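PDB 2AP3: conserved hypothetical protein from Staphylococcus aureus subsp. aureus, which is of unknown function but belongs to a family of putative cell-wall binding lipoproteins and folds into a bundle of long helices. Local coordinates for residues E114-K125 / V184-V195. Residues are numbered along the deposited sequence; the frame is centred on the assembly and turned at random.
Sequences EVKQLDDVLKEK and VLNKVQKEKQDV. Unlike the reference sequence in segment 184-195: Gln189 (reference Gly).
Glu191 of helix 157-195 packs against Leu118 and Val121 of helix 109-150, its CB lying 3.7 Å from CD1 of Leu118 and its CG 3.8 Å from CG2 of Val121. A bend at chi2 (-63°) turns the carboxylate towards Gln117, whose CG touches both oxygens. Beyond that, NE2 of Gln117 donates to OE1 of Glu191 over 3.0 Å. The bond is nearly straight at the hydrogen (165°) and lies in the amide plane, yet it meets the carboxylate from above, the two planes standing 69° apart. OE2, the other oxygen, accepts from a water that also donates to the backbone O of Glu114; a second water joins OE2 of Glu114 to OD2 of Asp194.

Beneath this polar edge the packing is knobs-into-holes, between helix axes 9.2 Å apart that run nearly antiparallel. Leu118 fills the hole formed by Val188, Glu191, Lys192 and Val195; Val121 fills the next, among Val184, Lys187, Val188 and Glu191, its CG1 reaching 3.7 Å from CG2 of Val188. At one end CG2 of Val195 presses on the backbone O of Glu114 at 3.3 Å. At the other, the aliphatic chain of Lys125 runs alongside CD2 of Leu185 before its NZ forms a salt bridge to Glu32. Helix 10-30 covers Leu118 and Leu122 through Tyr21, extending the apolar layer into the helical bundle.

Glu191, a buried residue, thus serves both layers: its methylenes join the apolar seam, while its carboxylate is held by an amide, a water and a long salt bridge from Lys190 to OE1. The water between the like-charged carboxylates of Glu114 and Asp194 should ease their mutual repulsion, and Lys111, salt-bridged to OE1 of Glu114, probably offsets part of the negative charge.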
ATOM      1  N   GLU A 114     -17.088 -18.437  -8.304  1.00 22.32           N
ATOM      2  CA  GLU A 114     -16.321 -17.317  -8.837  1.00 23.62           C
ATOM      3  C   GLU A 114     -16.281 -16.184  -7.803  1.00 23.78           C
ATOM      4  O   GLU A 114     -15.258 -15.512  -7.632  1.00 23.57           O
ATOM      5  CB  GLU A 114     -16.917 -16.824 -10.150  1.00 23.72           C
ATOM      6  CG  GLU A 114     -16.850 -17.845 -11.268  1.00 24.53           C
ATOM      7  CD  GLU A 114     -17.389 -17.319 -12.575  1.00 27.52           C
ATOM      8  OE1 GLU A 114     -18.385 -16.558 -12.567  1.00 28.83           O
ATOM      9  OE2 GLU A 114     -16.817 -17.682 -13.621  1.00 27.49           O
ATOM     10  N   VAL A 115     -17.395 -15.995  -7.097  1.00 24.95           N
ATOM     11  CA  VAL A 115     -17.507 -14.944  -6.073  1.00 25.76           C
ATOM     12  C   VAL A 115     -16.605 -15.228  -4.876  1.00 26.18           C
ATOM     13  O   VAL A 115     -15.890 -14.329  -4.411  1.00 25.89           O
ATOM     14  CB  VAL A 115     -18.984 -14.723  -5.647  1.00 26.55           C
ATOM     15  CG1 VAL A 115     -19.090 -13.850  -4.378  1.00 27.54           C
ATOM     16  CG2 VAL A 115     -19.763 -14.102  -6.794  1.00 26.81           C
ATOM     17  N   LYS A 116     -16.626 -16.469  -4.395  1.00 26.27           N
ATOM     18  CA  LYS A 116     -15.771 -16.886  -3.298  1.00 26.82           C
ATOM     19  C   LYS A 116     -14.303 -16.678  -3.672  1.00 26.22           C
ATOM     20  O   LYS A 116     -13.496 -16.300  -2.826  1.00 26.89           O
ATOM     21  CB  LYS A 116     -16.047 -18.340  -2.903  1.00 26.38           C
ATOM     22  CG  LYS A 116     -17.404 -18.521  -2.232  1.00 28.30           C
ATOM     23  CD  LYS A 116     -17.597 -19.905  -1.632  1.00 28.72           C
ATOM     24  CE  LYS A 116     -18.925 -19.974  -0.877  1.00 31.10           C
ATOM     25  NZ  LYS A 116     -19.290 -21.357  -0.432  1.00 33.33           N
ATOM     26  N   GLN A 117     -13.983 -16.881  -4.950  1.00 25.50           N
ATOM     27  CA  GLN A 117     -12.619 -16.705  -5.449  1.00 25.15           C
ATOM     28  C   GLN A 117     -12.218 -15.226  -5.460  1.00 24.86           C
ATOM     29  O   GLN A 117     -11.095 -14.890  -5.082  1.00 24.26           O
ATOM     30  CB  GLN A 117     -12.450 -17.359  -6.836  1.00 25.50           C
ATOM     31  CG  GLN A 117     -11.130 -17.064  -7.559  1.00 25.88           C
ATOM     32  CD  GLN A 117      -9.902 -17.575  -6.828  1.00 28.38           C
ATOM     33  OE1 GLN A 117      -9.995 -18.425  -5.934  1.00 28.32           O
ATOM     34  NE2 GLN A 117      -8.730 -17.072  -7.223  1.00 26.60           N
ATOM     35  N   LEU A 118     -13.127 -14.352  -5.884  1.00 24.93           N
ATOM     36  CA  LEU A 118     -12.876 -12.911  -5.798  1.00 25.29           C
ATOM     37  C   LEU A 118     -12.639 -12.485  -4.347  1.00 25.92           C
ATOM     38  O   LEU A 118     -11.703 -11.714  -4.073  1.00 25.77           O
ATOM     39  CB  LEU A 118     -14.014 -12.105  -6.429  1.00 25.77           C
ATOM     40  CG  LEU A 118     -13.949 -10.572  -6.326  1.00 25.39           C
ATOM     41  CD1 LEU A 118     -12.635  -9.978  -6.902  1.00 27.21           C
ATOM     42  CD2 LEU A 118     -15.152  -9.988  -7.019  1.00 25.82           C
ATOM     43  N   ASP A 119     -13.468 -12.991  -3.430  1.00 26.04           N
ATOM     44  CA  ASP A 119     -13.302 -12.739  -1.986  1.00 26.14           C
ATOM     45  C   ASP A 119     -11.964 -13.208  -1.452  1.00 26.21           C
ATOM     46  O   ASP A 119     -11.367 -12.572  -0.586  1.00 26.20           O
ATOM     47  CB  ASP A 119     -14.394 -13.431  -1.170  1.00 26.63           C
ATOM     48  CG  ASP A 119     -15.628 -12.595  -1.015  1.00 28.05           C
ATOM     49  OD1 ASP A 119     -15.581 -11.370  -1.281  1.00 27.35           O
ATOM     50  OD2 ASP A 119     -16.671 -13.185  -0.625  1.00 28.69           O
ATOM     51  N   ASP A 120     -11.502 -14.344  -1.951  1.00 25.40           N
ATOM     52  CA  ASP A 120     -10.230 -14.879  -1.507  1.00 24.69           C
ATOM     53  C   ASP A 120      -9.060 -14.041  -1.989  1.00 24.35           C
ATOM     54  O   ASP A 120      -8.075 -13.912  -1.281  1.00 23.80           O
ATOM     55  CB  ASP A 120     -10.066 -16.332  -1.952  1.00 25.25           C
ATOM     56  CG  ASP A 120     -11.019 -17.265  -1.238  1.00 26.48           C
ATOM     57  OD1 ASP A 120     -11.484 -16.939  -0.123  1.00 27.48           O
ATOM     58  OD2 ASP A 120     -11.295 -18.347  -1.790  1.00 27.09           O
ATOM     59  N   VAL A 121      -9.178 -13.493  -3.195  1.00 23.74           N
ATOM     60  CA  VAL A 121      -8.142 -12.637  -3.756  1.00 23.70           C
ATOM     61  C   VAL A 121      -8.135 -11.292  -3.043  1.00 23.55           C
ATOM     62  O   VAL A 121      -7.065 -10.743  -2.793  1.00 23.57           O
ATOM     63  CB  VAL A 121      -8.266 -12.502  -5.303  1.00 23.38           C
ATOM     64  CG1 VAL A 121      -7.195 -11.569  -5.890  1.00 23.76           C
ATOM     65  CG2 VAL A 121      -8.126 -13.883  -5.930  1.00 23.02           C
ATOM     66  N   LEU A 122      -9.319 -10.794  -2.680  1.00 23.56           N
ATOM     67  CA  LEU A 122      -9.397  -9.576  -1.875  1.00 22.93           C
ATOM     68  C   LEU A 122      -8.780  -9.801  -0.491  1.00 23.04           C
ATOM     69  O   LEU A 122      -8.044  -8.940   0.008  1.00 22.21           O
ATOM     70  CB  LEU A 122     -10.842  -9.060  -1.787  1.00 23.12           C
ATOM     71  CG  LEU A 122     -11.362  -8.391  -3.063  1.00 24.03           C
ATOM     72  CD1 LEU A 122     -12.895  -8.393  -3.111  1.00 24.98           C
ATOM     73  CD2 LEU A 122     -10.852  -6.960  -3.208  1.00 25.76           C
ATOM     74  N   LYS A 123      -9.040 -10.963   0.115  1.00 23.17           N
ATOM     75  CA  LYS A 123      -8.343 -11.365   1.345  1.00 23.47           C
ATOM     76  C   LYS A 123      -6.816 -11.365   1.163  1.00 23.31           C
ATOM     77  O   LYS A 123      -6.088 -10.862   2.013  1.00 23.67           O
ATOM     78  CB  LYS A 123      -8.829 -12.746   1.838  1.00 23.91           C
ATOM     79  CG  LYS A 123     -10.180 -12.677   2.516  1.00 26.68           C
ATOM     80  CD  LYS A 123     -10.966 -13.979   2.428  1.00 30.13           C
ATOM     81  CE  LYS A 123     -12.390 -13.747   2.902  1.00 31.72           C
ATOM     82  NZ  LYS A 123     -13.282 -14.937   2.778  1.00 34.54           N
ATOM     83  N   GLU A 124      -6.340 -11.889   0.037  1.00 22.58           N
ATOM     84  CA  GLU A 124      -4.902 -11.918  -0.235  1.00 22.36           C
ATOM     85  C   GLU A 124      -4.361 -10.482  -0.390  1.00 21.11           C
ATOM     86  O   GLU A 124      -3.213 -10.195   0.010  1.00 20.76           O
ATOM     87  CB  GLU A 124      -4.591 -12.758  -1.479  1.00 23.03           C
ATOM     88  CG  GLU A 124      -3.112 -13.098  -1.633  1.00 26.36           C
ATOM     89  CD  GLU A 124      -2.448 -13.450  -0.300  1.00 29.90           C
ATOM     90  OE1 GLU A 124      -2.798 -14.489   0.298  1.00 33.45           O
ATOM     91  OE2 GLU A 124      -1.585 -12.678   0.163  1.00 33.63           O
ATOM     92  N   LYS A 125      -5.186  -9.591  -0.954  1.00 20.60           N
ATOM     93  CA  LYS A 125      -4.807  -8.176  -1.118  1.00 20.85           C
ATOM     94  C   LYS A 125      -4.468  -7.568   0.238  1.00 20.47           C
ATOM     95  O   LYS A 125      -3.409  -6.955   0.413  1.00 19.62           O
ATOM     96  CB  LYS A 125      -5.932  -7.358  -1.779  1.00 20.31           C
ATOM     97  CG  LYS A 125      -5.669  -5.827  -1.803  1.00 21.63           C
ATOM     98  CD  LYS A 125      -6.918  -5.012  -2.203  1.00 22.11           C
ATOM     99  CE  LYS A 125      -6.754  -3.504  -1.923  1.00 24.11           C
ATOM    100  NZ  LYS A 125      -7.917  -2.684  -2.411  1.00 24.59           N
ATOM    101  N   VAL A 184      -1.262  -8.608  -7.152  1.00 22.39           N
ATOM    102  CA  VAL A 184      -2.549  -8.989  -6.555  1.00 22.19           C
ATOM    103  C   VAL A 184      -3.635  -7.976  -6.913  1.00 22.55           C
ATOM    104  O   VAL A 184      -4.800  -8.348  -7.090  1.00 22.32           O
ATOM    105  CB  VAL A 184      -2.477  -9.236  -5.013  1.00 21.71           C
ATOM    106  CG1 VAL A 184      -2.323  -7.938  -4.240  1.00 23.27           C
ATOM    107  CG2 VAL A 184      -3.727  -9.985  -4.539  1.00 23.08           C
ATOM    108  N   LEU A 185      -3.254  -6.708  -7.047  1.00 22.31           N
ATOM    109  CA  LEU A 185      -4.224  -5.687  -7.428  1.00 23.39           C
ATOM    110  C   LEU A 185      -4.728  -6.003  -8.832  1.00 24.11           C
ATOM    111  O   LEU A 185      -5.915  -5.814  -9.132  1.00 24.18           O
ATOM    112  CB  LEU A 185      -3.634  -4.284  -7.354  1.00 23.30           C
ATOM    113  CG  LEU A 185      -3.223  -3.765  -5.963  1.00 22.53           C
ATOM    114  CD1 LEU A 185      -2.640  -2.344  -6.062  1.00 24.89           C
ATOM    115  CD2 LEU A 185      -4.413  -3.833  -4.994  1.00 22.78           C
ATOM    116  N   ASN A 186      -3.831  -6.510  -9.674  1.00 24.99           N
ATOM    117  CA  ASN A 186      -4.220  -6.983 -11.011  1.00 26.29           C
ATOM    118  C   ASN A 186      -5.114  -8.215 -10.987  1.00 26.75           C
ATOM    119  O   ASN A 186      -6.100  -8.287 -11.728  1.00 27.77           O
ATOM    120  CB  ASN A 186      -2.991  -7.215 -11.890  1.00 26.58           C
ATOM    121  CG  ASN A 186      -2.271  -5.923 -12.218  1.00 28.28           C
ATOM    122  OD1 ASN A 186      -2.871  -4.844 -12.202  1.00 31.96           O
ATOM    123  ND2 ASN A 186      -0.984  -6.021 -12.520  1.00 31.57           N
ATOM    124  N   LYS A 187      -4.779  -9.178 -10.132  1.00 27.31           N
ATOM    125  CA  LYS A 187      -5.583 -10.386  -9.996  1.00 27.49           C
ATOM    126  C   LYS A 187      -6.994 -10.049  -9.505  1.00 28.15           C
ATOM    127  O   LYS A 187      -7.966 -10.708  -9.905  1.00 27.24           O
ATOM    128  CB  LYS A 187      -4.906 -11.391  -9.067  1.00 27.61           C
ATOM    129  CG  LYS A 187      -5.488 -12.805  -9.131  1.00 27.76           C
ATOM    130  CD  LYS A 187      -4.808 -13.716  -8.123  1.00 28.09           C
ATOM    131  CE  LYS A 187      -5.313 -15.145  -8.240  1.00 29.39           C
ATOM    132  NZ  LYS A 187      -4.397 -16.084  -7.527  1.00 30.99           N
ATOM    133  N   VAL A 188      -7.112  -9.031  -8.649  1.00 28.55           N
ATOM    134  CA  VAL A 188      -8.433  -8.568  -8.197  1.00 29.84           C
ATOM    135  C   VAL A 188      -9.308  -8.207  -9.400  1.00 31.18           C
ATOM    136  O   VAL A 188     -10.448  -8.672  -9.502  1.00 30.96           O
ATOM    137  CB  VAL A 188      -8.345  -7.409  -7.159  1.00 29.46           C
ATOM    138  CG1 VAL A 188      -9.712  -6.737  -6.951  1.00 29.50           C
ATOM    139  CG2 VAL A 188      -7.839  -7.945  -5.838  1.00 29.68           C
ATOM    140  N   GLN A 189      -8.773  -7.412 -10.321  1.00 32.36           N
ATOM    141  CA  GLN A 189      -9.531  -7.089 -11.526  1.00 33.93           C
ATOM    142  C   GLN A 189      -9.847  -8.308 -12.406  1.00 34.15           C
ATOM    143  O   GLN A 189     -10.946  -8.383 -12.957  1.00 34.61           O
ATOM    144  CB  GLN A 189      -8.889  -5.963 -12.337  1.00 34.42           C
ATOM    145  CG  GLN A 189      -9.668  -5.594 -13.614  1.00 36.05           C
ATOM    146  CD  GLN A 189     -11.152  -5.319 -13.368  1.00 37.57           C
ATOM    147  OE1 GLN A 189     -12.010  -6.107 -13.767  1.00 37.00           O
ATOM    148  NE2 GLN A 189     -11.457  -4.198 -12.713  1.00 38.07           N
ATOM    149  N   LYS A 190      -8.914  -9.252 -12.543  1.00 34.27           N
ATOM    150  CA  LYS A 190      -9.201 -10.463 -13.335  1.00 34.54           C
ATOM    151  C   LYS A 190     -10.405 -11.248 -12.791  1.00 34.02           C
ATOM    152  O   LYS A 190     -11.243 -11.728 -13.567  1.00 33.97           O
ATOM    153  CB  LYS A 190      -7.966 -11.374 -13.497  1.00 34.54           C
ATOM    154  CG  LYS A 190      -7.770 -12.423 -12.395  1.00 35.56           C
ATOM    155  CD  LYS A 190      -6.849 -13.552 -12.823  1.00 35.79           C
ATOM    156  CE  LYS A 190      -6.998 -14.741 -11.885  1.00 35.21           C
ATOM    157  NZ  LYS A 190      -6.171 -15.914 -12.299  1.00 37.94           N
ATOM    158  N   GLU A 191     -10.490 -11.369 -11.467  1.00 33.57           N
ATOM    159  CA  GLU A 191     -11.582 -12.111 -10.847  1.00 33.19           C
ATOM    160  C   GLU A 191     -12.897 -11.370 -11.009  1.00 33.27           C
ATOM    161  O   GLU A 191     -13.951 -11.996 -11.160  1.00 33.34           O
ATOM    162  CB  GLU A 191     -11.296 -12.412  -9.372  1.00 32.99           C
ATOM    163  CG  GLU A 191     -10.012 -13.222  -9.126  1.00 31.91           C
ATOM    164  CD  GLU A 191     -10.027 -14.620  -9.728  1.00 31.13           C
ATOM    165  OE1 GLU A 191      -8.997 -15.321  -9.615  1.00 31.15           O
ATOM    166  OE2 GLU A 191     -11.059 -15.040 -10.301  1.00 29.08           O
ATOM    167  N   LYS A 192     -12.827 -10.040 -11.001  1.00 33.31           N
ATOM    168  CA  LYS A 192     -14.006  -9.198 -11.229  1.00 33.48           C
ATOM    169  C   LYS A 192     -14.583  -9.399 -12.621  1.00 33.71           C
ATOM    170  O   LYS A 192     -15.808  -9.457 -12.778  1.00 33.84           O
ATOM    171  CB  LYS A 192     -13.676  -7.723 -11.012  1.00 32.80           C
ATOM    172  CG  LYS A 192     -13.635  -7.320  -9.550  1.00 32.88           C
ATOM    173  CD  LYS A 192     -13.192  -5.874  -9.419  1.00 30.94           C
ATOM    174  CE  LYS A 192     -13.103  -5.454  -7.969  1.00 32.72           C
ATOM    175  NZ  LYS A 192     -12.655  -4.033  -7.822  1.00 33.74           N
ATOM    176  N   GLN A 193     -13.704  -9.495 -13.622  1.00 34.18           N
ATOM    177  CA  GLN A 193     -14.107  -9.726 -15.014  1.00 34.69           C
ATOM    178  C   GLN A 193     -14.865 -11.049 -15.160  1.00 34.69           C
ATOM    179  O   GLN A 193     -15.916 -11.100 -15.806  1.00 35.23           O
ATOM    180  CB  GLN A 193     -12.888  -9.720 -15.939  1.00 34.83           C
ATOM    181  CG  GLN A 193     -12.463  -8.340 -16.451  1.00 35.78           C
ATOM    182  CD  GLN A 193     -11.387  -8.436 -17.528  1.00 35.34           C
ATOM    183  OE1 GLN A 193     -10.281  -8.907 -17.272  1.00 36.21           O
ATOM    184  NE2 GLN A 193     -11.713  -7.988 -18.740  1.00 36.82           N
ATOM    185  N   ASP A 194     -14.339 -12.107 -14.536  1.00 34.58           N
ATOM    186  CA  ASP A 194     -15.002 -13.422 -14.533  1.00 34.37           C
ATOM    187  C   ASP A 194     -16.342 -13.400 -13.809  1.00 34.48           C
ATOM    188  O   ASP A 194     -17.338 -13.910 -14.327  1.00 34.37           O
ATOM    189  CB  ASP A 194     -14.103 -14.487 -13.897  1.00 34.26           C
ATOM    190  CG  ASP A 194     -13.058 -15.026 -14.857  1.00 34.10           C
ATOM    191  OD1 ASP A 194     -12.809 -14.401 -15.911  1.00 33.44           O
ATOM    192  OD2 ASP A 194     -12.482 -16.093 -14.546  1.00 34.01           O
ATOM    193  N   VAL A 195     -16.356 -12.813 -12.613  1.00 34.30           N
ATOM    194  CA  VAL A 195     -17.558 -12.738 -11.784  1.00 34.19           C
ATOM    195  C   VAL A 195     -18.661 -11.970 -12.519  1.00 34.34           C
ATOM    196  O   VAL A 195     -19.835 -12.354 -12.490  1.00 33.76           O
ATOM    197  CB  VAL A 195     -17.255 -12.096 -10.404  1.00 34.35           C
ATOM    198  CG1 VAL A 195     -18.529 -11.691  -9.696  1.00 33.42           C
ATOM    199  CG2 VAL A 195     -16.458 -13.056  -9.531  1.00 33.61           C
TER
HETATM  200  O   HOH W   1     -13.888 -18.078 -13.325  1.00 26.33           O
HETATM  201  O   HOH W   2     -13.594 -15.713  -9.850  1.00 26.77           O